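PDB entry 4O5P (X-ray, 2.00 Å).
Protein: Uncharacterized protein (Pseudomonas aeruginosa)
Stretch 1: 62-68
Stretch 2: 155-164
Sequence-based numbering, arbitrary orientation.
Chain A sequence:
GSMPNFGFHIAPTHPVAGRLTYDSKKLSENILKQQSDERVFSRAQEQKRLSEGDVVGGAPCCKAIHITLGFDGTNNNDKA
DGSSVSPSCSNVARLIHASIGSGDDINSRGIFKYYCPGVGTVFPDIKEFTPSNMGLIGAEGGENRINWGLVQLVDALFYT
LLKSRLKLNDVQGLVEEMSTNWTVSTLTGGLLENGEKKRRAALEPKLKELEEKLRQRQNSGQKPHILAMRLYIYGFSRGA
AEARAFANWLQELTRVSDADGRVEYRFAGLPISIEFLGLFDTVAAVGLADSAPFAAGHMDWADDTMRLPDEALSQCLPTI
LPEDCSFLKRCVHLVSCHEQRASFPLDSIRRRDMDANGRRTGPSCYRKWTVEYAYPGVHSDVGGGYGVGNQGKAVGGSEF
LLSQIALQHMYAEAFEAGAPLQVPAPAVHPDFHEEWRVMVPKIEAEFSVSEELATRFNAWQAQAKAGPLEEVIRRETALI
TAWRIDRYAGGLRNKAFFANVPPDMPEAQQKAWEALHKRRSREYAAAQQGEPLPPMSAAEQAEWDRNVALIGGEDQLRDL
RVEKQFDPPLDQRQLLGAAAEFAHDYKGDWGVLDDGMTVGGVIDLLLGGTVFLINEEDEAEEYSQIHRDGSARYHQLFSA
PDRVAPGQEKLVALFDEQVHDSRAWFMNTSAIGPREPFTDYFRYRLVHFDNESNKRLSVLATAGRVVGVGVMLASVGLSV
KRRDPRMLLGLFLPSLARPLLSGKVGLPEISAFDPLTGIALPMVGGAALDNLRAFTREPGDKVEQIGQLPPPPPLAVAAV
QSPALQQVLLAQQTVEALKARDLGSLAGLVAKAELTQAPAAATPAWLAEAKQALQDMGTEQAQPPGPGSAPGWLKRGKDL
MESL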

# COMPACT_ATOMS: atom_id res chain seq x y z
N CYS A 62 34.33 -2.88 -17.50
CA CYS A 62 32.92 -2.56 -17.69
C CYS A 62 32.15 -2.74 -16.38
O CYS A 62 32.67 -3.34 -15.44
CB CYS A 62 32.32 -3.45 -18.77
SG CYS A 62 33.15 -5.05 -18.93
N LYS A 63 30.93 -2.20 -16.32
CA LYS A 63 30.05 -2.44 -15.17
C LYS A 63 28.58 -2.25 -15.52
O LYS A 63 28.22 -1.37 -16.30
CB LYS A 63 30.44 -1.53 -13.99
CG LYS A 63 30.26 -0.04 -14.24
CD LYS A 63 30.73 0.81 -13.06
CE LYS A 63 30.40 2.28 -13.30
NZ LYS A 63 31.11 3.22 -12.39
N ALA A 64 27.71 -3.08 -14.95
CA ALA A 64 26.29 -2.80 -15.02
C ALA A 64 25.94 -1.87 -13.87
O ALA A 64 26.70 -1.77 -12.90
CB ALA A 64 25.48 -4.08 -14.94
N ILE A 65 24.83 -1.16 -13.99
CA ILE A 65 24.36 -0.35 -12.88
C ILE A 65 23.23 -1.11 -12.20
O ILE A 65 22.23 -1.45 -12.84
CB ILE A 65 23.87 1.04 -13.36
CG1 ILE A 65 24.96 1.68 -14.23
CG2 ILE A 65 23.52 1.94 -12.17
CD1 ILE A 65 24.60 3.03 -14.74
N HIS A 66 23.41 -1.42 -10.92
CA HIS A 66 22.43 -2.22 -10.19
C HIS A 66 21.74 -1.31 -9.19
O HIS A 66 22.41 -0.66 -8.38
CB HIS A 66 23.10 -3.41 -9.47
CG HIS A 66 23.66 -4.45 -10.40
ND1 HIS A 66 22.92 -5.53 -10.84
CD2 HIS A 66 24.89 -4.60 -10.92
CE1 HIS A 66 23.67 -6.29 -11.61
NE2 HIS A 66 24.88 -5.76 -11.67
N ILE A 67 20.41 -1.25 -9.27
CA ILE A 67 19.66 -0.27 -8.49
C ILE A 67 18.54 -0.92 -7.70
O ILE A 67 17.64 -1.54 -8.27
CB ILE A 67 19.02 0.79 -9.38
CG1 ILE A 67 20.07 1.51 -10.23
CG2 ILE A 67 18.21 1.78 -8.55
CD1 ILE A 67 19.48 2.26 -11.42
N THR A 68 18.57 -0.76 -6.38
CA THR A 68 17.45 -1.15 -5.53
C THR A 68 16.60 0.07 -5.16
O THR A 68 17.15 1.11 -4.74
CB THR A 68 17.94 -1.82 -4.24
OG1 THR A 68 18.77 -2.95 -4.56
CG2 THR A 68 16.77 -2.29 -3.39
N ASP A 155 19.25 9.92 -11.48
CA ASP A 155 20.30 10.25 -10.52
C ASP A 155 21.42 9.21 -10.51
O ASP A 155 22.59 9.57 -10.51
CB ASP A 155 19.72 10.38 -9.11
CG ASP A 155 20.76 10.81 -8.09
OD1 ASP A 155 21.19 11.98 -8.14
OD2 ASP A 155 21.14 10.00 -7.22
N ALA A 156 21.05 7.94 -10.50
CA ALA A 156 22.03 6.85 -10.53
C ALA A 156 22.92 6.92 -11.77
O ALA A 156 24.14 6.79 -11.66
CB ALA A 156 21.34 5.50 -10.42
N LEU A 157 22.31 7.12 -12.94
CA LEU A 157 23.12 7.23 -14.16
C LEU A 157 24.00 8.48 -14.11
O LEU A 157 25.19 8.42 -14.42
CB LEU A 157 22.22 7.26 -15.41
CG LEU A 157 22.88 6.99 -16.77
CD1 LEU A 157 23.78 5.76 -16.71
CD2 LEU A 157 21.83 6.81 -17.86
N PHE A 158 23.39 9.60 -13.71
CA PHE A 158 24.05 10.89 -13.61
C PHE A 158 25.29 10.79 -12.75
O PHE A 158 26.34 11.33 -13.11
CB PHE A 158 23.06 11.89 -12.99
CG PHE A 158 23.48 13.33 -13.10
CD1 PHE A 158 23.27 14.03 -14.28
CD2 PHE A 158 24.01 14.00 -12.01
CE1 PHE A 158 23.63 15.36 -14.39
CE2 PHE A 158 24.37 15.34 -12.10
CZ PHE A 158 24.18 16.02 -13.30
N TYR A 159 25.19 10.10 -11.62
CA TYR A 159 26.36 9.91 -10.77
C TYR A 159 27.34 8.98 -11.42
O TYR A 159 28.56 9.18 -11.32
CB TYR A 159 25.98 9.35 -9.39
CG TYR A 159 27.15 9.31 -8.42
CD1 TYR A 159 28.01 8.22 -8.38
CD2 TYR A 159 27.39 10.37 -7.56
CE1 TYR A 159 29.08 8.18 -7.49
CE2 TYR A 159 28.45 10.35 -6.68
CZ TYR A 159 29.29 9.25 -6.65
OH TYR A 159 30.34 9.24 -5.77
N THR A 160 26.82 7.95 -12.09
CA THR A 160 27.70 6.99 -12.74
C THR A 160 28.62 7.70 -13.73
O THR A 160 29.83 7.46 -13.74
CB THR A 160 26.90 5.89 -13.44
OG1 THR A 160 26.13 5.17 -12.47
CG2 THR A 160 27.84 4.93 -14.13
N LEU A 161 28.06 8.61 -14.52
CA LEU A 161 28.82 9.28 -15.59
C LEU A 161 29.57 10.53 -15.14
O LEU A 161 30.73 10.73 -15.52
CB LEU A 161 27.89 9.62 -16.76
CG LEU A 161 27.20 8.41 -17.39
CD1 LEU A 161 26.10 8.80 -18.37
CD2 LEU A 161 28.22 7.53 -18.08
N LEU A 162 28.94 11.36 -14.33
CA LEU A 162 29.48 12.68 -14.02
C LEU A 162 29.99 12.88 -12.58
O LEU A 162 30.47 13.96 -12.24
CB LEU A 162 28.44 13.75 -14.33
CG LEU A 162 28.28 14.07 -15.81
CD1 LEU A 162 26.80 14.25 -16.17
CD2 LEU A 162 29.07 15.33 -16.15
N LYS A 163 29.86 11.85 -11.75
CA LYS A 163 30.35 11.90 -10.37
C LYS A 163 29.73 13.01 -9.50
O LYS A 163 30.34 13.49 -8.54
CB LYS A 163 31.88 11.99 -10.33
CG LYS A 163 32.57 10.91 -11.14
CD LYS A 163 32.07 9.51 -10.79
CE LYS A 163 32.71 8.45 -11.68
NZ LYS A 163 32.21 7.07 -11.41
N SER A 164 28.51 13.41 -9.85
CA SER A 164 27.72 14.27 -8.99
C SER A 164 26.31 13.70 -8.95
O SER A 164 25.95 12.85 -9.78
CB SER A 164 27.70 15.70 -9.52
OG SER A 164 27.27 15.73 -10.87
O HOH W 1 28.53 4.00 -10.79

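A helix packed on a strand commonly meets alternate residues of the strand with one face, and the pairing of 62-68 with 155-164 illustrates how few side chains this requires. The strand is extended throughout; the helix runs to Leu 162, and its axis passes 9.9 Å from the strand axis with chain directions 144° apart. CA atoms of Ile 65 and Leu 157, and of Ile 67 and Ala 156, come within 7.8 Å. No hydrogen bond joins the stretches directly, so side-chain packing carries the contact, burying 253 Å².

Strand alternation sends Lys 63, Ile 65 and Ile 67 toward the helix, while the residues between them make no contact. Ile 65 is central: with chi1 m and chi2 t, its CD1 reaches 3.5 Å from Leu 157 CD1 and 3.5 Å from Thr 160 OG1. Leu 157 leaves its backbone sideways, yet the end of its side chain bends nearer the strand. Ile 67 CD1 lies 3.9 Å from Ala 156 CB; the isoleucine end rests on the alanine methyl. These buried isoleucines, leucine and alanine are purely apolar, with no polar group to satisfy.

Thr 160 suits its buried place because its polar group is satisfied: OG1 donates to Ala 156 O one turn back (2.7 Å), and its methyl, CG2, meets Lys 63 CE at 3.8 Å. Lys 63, extended beyond a p chi1, thus sets its last methylene on that methyl. A water accepts from Lys 63 NZ (3.1 Å) and donates to Thr 160 OG1 (3.2 Å). At this end Lys 163, with positive phi just past the helix, brings its NZ to 4.1 Å from Lys 63 NZ, like charges, so no attraction; a weak hydrogen bond from Lys 163 NZ to Thr 160 O (3.4 Å) ties the amine to its own helix.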